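Local coordinates for protein endoglucanase (Komagataeibacter sucrofermentans, PDB 6VC5) that probably hydrolyses internal beta-1,4-glucosidic linkages in cellulose and related beta-glucans, as a glycoside hydrolase family 8 endoglucanase, at residues H79-P82 and V83-K86; S155-M159 and P160-Q164. All blocks are in the same frame, centred on the assembly; numbering follows the deposited sequence.

Contact 1 of 2, residues H79-P82 and V83-K86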
loop_
_atom_site.group_PDB
_atom_site.type_symbol
_atom_site.label_atom_id
_atom_site.label_comp_id
_atom_site.label_asym_id
_atom_site.label_seq_id
_atom_site.Cartn_x
_atom_site.Cartn_y
_atom_site.Cartn_z
ATOM N N HIS A 79 11.838 4.325 22.882
ATOM C CA HIS A 79 12.244 2.946 23.069
ATOM C C HIS A 79 13.762 2.862 22.942
ATOM O O HIS A 79 14.387 3.626 22.200
ATOM C CB HIS A 79 11.555 2.046 22.044
ATOM C CG HIS A 79 11.579 0.599 22.411
ATOM N ND1 HIS A 79 12.537 -0.271 21.938
ATOM C CD2 HIS A 79 10.791 -0.122 23.245
ATOM C CE1 HIS A 79 12.321 -1.475 22.442
ATOM N NE2 HIS A 79 11.266 -1.412 23.235
ATOM N N LYS A 80 14.381 1.981 23.706
ATOM C CA LYS A 80 15.820 1.839 23.622
ATOM C C LYS A 80 16.127 0.442 23.145
ATOM O O LYS A 80 15.930 -0.480 23.886
ATOM C CB LYS A 80 16.404 1.977 25.024
ATOM C CG LYS A 80 16.516 3.397 25.545
ATOM C CD LYS A 80 17.449 3.429 26.758
ATOM C CE LYS A 80 18.573 4.445 26.608
ATOM N NZ LYS A 80 19.907 3.962 27.099
ATOM N N PRO A 81 16.640 0.310 21.919
ATOM C CA PRO A 81 16.806 1.404 20.949
ATOM C C PRO A 81 15.508 1.695 20.218
ATOM O O PRO A 81 14.600 0.889 20.305
ATOM C CB PRO A 81 17.825 0.840 19.972
ATOM C CG PRO A 81 17.567 -0.617 20.000
ATOM C CD PRO A 81 17.246 -0.935 21.432
ATOM N N PRO A 82 15.414 2.830 19.539
ATOM C CA PRO A 82 14.122 3.126 18.885
ATOM C C PRO A 82 13.650 2.190 17.760
ATOM O O PRO A 82 12.484 2.114 17.501
ATOM C CB PRO A 82 14.264 4.579 18.386
ATOM C CG PRO A 82 15.691 4.826 18.247
ATOM C CD PRO A 82 16.339 4.062 19.333
ATOM N N VAL A 83 14.572 1.547 17.079
ATOM C CA VAL A 83 14.240 0.602 16.017
ATOM C C VAL A 83 14.653 -0.789 16.486
ATOM O O VAL A 83 15.601 -1.384 15.962
ATOM C CB VAL A 83 14.899 1.007 14.682
ATOM C CG1 VAL A 83 14.399 0.122 13.552
ATOM C CG2 VAL A 83 14.604 2.458 14.378
ATOM N N ALA A 84 13.938 -1.314 17.479
ATOM C CA ALA A 84 14.306 -2.584 18.089
ATOM C C ALA A 84 13.730 -3.790 17.361
ATOM O O ALA A 84 14.317 -4.877 17.431
ATOM C CB ALA A 84 13.862 -2.613 19.555
ATOM N N ASP A 85 12.599 -3.632 16.680
ATOM C CA ASP A 85 11.984 -4.711 15.913
ATOM C C ASP A 85 12.439 -4.564 14.469
ATOM O O ASP A 85 12.084 -3.586 13.800
ATOM C CB ASP A 85 10.456 -4.629 16.003
ATOM C CG ASP A 85 9.752 -5.740 15.231
ATOM O OD1 ASP A 85 10.430 -6.641 14.682
ATOM O OD2 ASP A 85 8.499 -5.730 15.205
ATOM N N LYS A 86 13.211 -5.537 13.982
ATOM C CA LYS A 86 13.758 -5.448 12.633
ATOM C C LYS A 86 12.820 -5.995 11.565
ATOM O O LYS A 86 13.172 -5.952 10.379
ATOM C CB LYS A 86 15.110 -6.162 12.547
ATOM C CG LYS A 86 16.151 -5.660 13.550
ATOM C CD LYS A 86 16.404 -4.166 13.425
ATOM C CE LYS A 86 17.561 -3.748 14.326
ATOM N NZ LYS A 86 17.755 -2.270 14.360
HETATM O O HOH W 1 11.396 -0.332 18.583
#
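Ala84 sets its methyl against the imidazole of His79, five residues back along an exposed loop, with CB 3.5 Å from CE1 of His79 and nearly as close to ND1. The same methyl also approaches the Pro81 ring, its CB lying 4.2 Å from CD of Pro81, so the apolar part of this local contact gathers round one small side chain. The cis peptide bond between Lys80 and Pro81 helps fold the chain back so that His79 meets Ala84. Among the polar bonds, ND1 of His79 carries a hydrogen and donates it to O of Pro81 over 2.9 Å; the oxygen lies in the imidazole plane, while ND1 stands 31° off the carbonyl plane. This bond restrains the ring's rotation. Two successive bends in Lys86 (chi1 -56°, chi2 -57°) return its NZ to O of Val83 at 2.8 Å, almost in line with the C=O bond. A water gives a hydrogen to O of Pro82 and accepts one from N of Ala84. A backbone bond from Pro82 to Leu76, with Pro82 and Val83 lying on Tyr75, holds the loop to strand 74-76. Between the two halves, then, the polar link is a water, beside the methyl packing.

Contact 2 of 2, residues S155-M159 and P160-Q164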
loop_
_atom_site.group_PDB
_atom_site.type_symbol
_atom_site.label_atom_id
_atom_site.label_comp_id
_atom_site.label_asym_id
_atom_site.label_seq_id
_atom_site.Cartn_x
_atom_site.Cartn_y
_atom_site.Cartn_z
ATOM N N SER A 155 -3.428 -6.145 0.051
ATOM C CA SER A 155 -3.152 -4.727 -0.137
ATOM C C SER A 155 -1.667 -4.413 -0.169
ATOM O O SER A 155 -1.305 -3.274 -0.477
ATOM C CB SER A 155 -3.813 -3.887 0.965
ATOM O OG SER A 155 -3.085 -3.948 2.187
ATOM N N TYR A 156 -0.796 -5.375 0.156
ATOM C CA TYR A 156 0.630 -5.118 0.015
ATOM C C TYR A 156 1.111 -5.349 -1.409
ATOM O O TYR A 156 2.276 -5.060 -1.705
ATOM C CB TYR A 156 1.463 -5.961 0.993
ATOM C CG TYR A 156 1.372 -5.570 2.462
ATOM C CD1 TYR A 156 0.349 -4.750 2.940
ATOM C CD2 TYR A 156 2.305 -6.039 3.375
ATOM C CE1 TYR A 156 0.257 -4.419 4.293
ATOM C CE2 TYR A 156 2.223 -5.714 4.721
ATOM C CZ TYR A 156 1.207 -4.910 5.178
ATOM O OH TYR A 156 1.139 -4.591 6.519
ATOM N N TYR A 157 0.249 -5.865 -2.292
ATOM C CA TYR A 157 0.544 -5.934 -3.724
ATOM C C TYR A 157 0.355 -4.531 -4.288
ATOM O O TYR A 157 -0.678 -4.181 -4.871
ATOM C CB TYR A 157 -0.369 -6.933 -4.419
ATOM C CG TYR A 157 0.043 -8.378 -4.272
ATOM C CD1 TYR A 157 0.723 -9.031 -5.292
ATOM C CD2 TYR A 157 -0.264 -9.093 -3.120
ATOM C CE1 TYR A 157 1.089 -10.360 -5.171
ATOM C CE2 TYR A 157 0.100 -10.425 -2.985
ATOM C CZ TYR A 157 0.773 -11.054 -4.019
ATOM O OH TYR A 157 1.128 -12.380 -3.882
ATOM N N VAL A 158 1.369 -3.703 -4.072
ATOM C CA VAL A 158 1.364 -2.331 -4.566
ATOM C C VAL A 158 1.629 -2.424 -6.062
ATOM O O VAL A 158 2.775 -2.315 -6.520
ATOM C CB VAL A 158 2.402 -1.482 -3.808
ATOM C CG1 VAL A 158 2.408 -0.030 -4.306
ATOM C CG2 VAL A 158 2.138 -1.529 -2.296
ATOM N N MET A 159 0.568 -2.659 -6.828
ATOM C CA MET A 159 0.747 -3.060 -8.220
ATOM C C MET A 159 1.560 -2.079 -9.064
ATOM O O MET A 159 2.400 -2.548 -9.847
ATOM C CB MET A 159 -0.600 -3.450 -8.849
ATOM C CG MET A 159 -1.201 -4.759 -8.294
ATOM S SD MET A 159 -0.215 -6.255 -8.633
ATOM C CE MET A 159 -1.448 -7.566 -8.379
ATOM N N PRO A 160 1.398 -0.754 -8.961
ATOM C CA PRO A 160 2.267 0.144 -9.753
ATOM C C PRO A 160 3.738 0.024 -9.402
ATOM O O PRO A 160 4.603 0.340 -10.237
ATOM C CB PRO A 160 1.745 1.540 -9.398
ATOM C CG PRO A 160 0.314 1.299 -8.981
ATOM C CD PRO A 160 0.309 -0.018 -8.283
ATOM N N SER A 161 4.054 -0.406 -8.178
ATOM C CA SER A 161 5.448 -0.614 -7.820
ATOM C C SER A 161 6.001 -1.898 -8.427
ATOM O O SER A 161 7.160 -1.929 -8.866
ATOM C CB SER A 161 5.601 -0.640 -6.301
ATOM O OG SER A 161 6.972 -0.635 -5.980
ATOM N N LEU A 162 5.198 -2.970 -8.444
ATOM C CA LEU A 162 5.618 -4.196 -9.120
ATOM C C LEU A 162 5.826 -3.957 -10.609
ATOM O O LEU A 162 6.766 -4.497 -11.202
ATOM C CB LEU A 162 4.598 -5.315 -8.873
ATOM C CG LEU A 162 4.339 -5.689 -7.412
ATOM C CD1 LEU A 162 3.372 -6.867 -7.344
ATOM C CD2 LEU A 162 5.630 -6.013 -6.701
ATOM N N MET A 163 4.961 -3.148 -11.232
ATOM C CA MET A 163 5.128 -2.823 -12.645
ATOM C C MET A 163 6.415 -2.040 -12.867
ATOM O O MET A 163 7.124 -2.249 -13.861
ATOM C CB MET A 163 3.936 -1.984 -13.122
ATOM C CG MET A 163 2.542 -2.581 -12.893
ATOM S SD MET A 163 1.281 -1.848 -13.966
ATOM C CE MET A 163 1.136 -0.183 -13.380
ATOM N N GLN A 164 6.726 -1.116 -11.953
ATOM C CA GLN A 164 7.970 -0.367 -12.061
ATOM C C GLN A 164 9.178 -1.286 -11.937
ATOM O O GLN A 164 10.175 -1.117 -12.647
ATOM C CB GLN A 164 8.014 0.720 -10.984
ATOM C CG GLN A 164 9.265 1.569 -11.016
ATOM C CD GLN A 164 9.364 2.423 -12.263
ATOM O OE1 GLN A 164 10.386 2.420 -12.953
ATOM N NE2 GLN A 164 8.305 3.158 -12.560
#
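The N-terminal end of helix 159-169 illustrates how a loop is turned into a helix, with Val158 at the N-cap position. Its carbonyl O accepts two backbone hydrogens: N of Ser161 at 2.8 Å, from above the carbonyl plane and well bent (131° at the hydrogen), and N of Leu162 at 3.2 Å, in the plane and straighter (158°). The next bond in the series joins N of Met163 to O of Met159 at 3.0 Å. Pro160 sits in the first turn, where its lack of an N-H costs no helical bond, and Tyr229 and Trp232 of helix 225-232 cover it. Tyr157 and Val158 are each the centre of an inverse gamma turn, and these two consecutive turns lead into the helix, buried among the helices of what is, as in relatives, the (alpha/alpha)6 barrel of family 8 enzymes. Side chains then reach across the junction. The CD1 methyl of Leu162 comes obliquely to the Tyr157 ring, 4.0 Å from CD1 of Tyr157, and lies beside the sulfur of Met159, 3.9 Å from SD, which a bend at chi2 (-64°) brings there. On another side of the helix, CG1 of Val158 lies 3.8 Å from CB of Ser161, whose OG hydrogen-bonds to Leu94 O and Tyr120 OH. The Tyr157 hydroxyl is likewise engaged, with Leu137 N, while Met178 of helix 172-187 packs against Met159, Leu162 and Met163.

In the fold
From the N terminus, the chain runs through strand 74-76 into contact 1, which folds the loop between that strand and helix 90-106 on itself. Asp85 and Lys86 moor this surface loop through Trp73 and His65. The chain then passes helix 110-126 and strands 128-131, 134-137 and 149-152 before contact 2 closes the loop after strand 149-152 onto the start of helix 159-169. The two contacts are in series, neither nested nor crossed, with centres 28 Å apart and nearest atoms about 11 Å apart. Helix 90-106 relates them: contact 1 lies in the loop before it, and Ser161 and Gln164 of contact 2 pack on it. Helices 172-187 and 225-232 also meet contact 2.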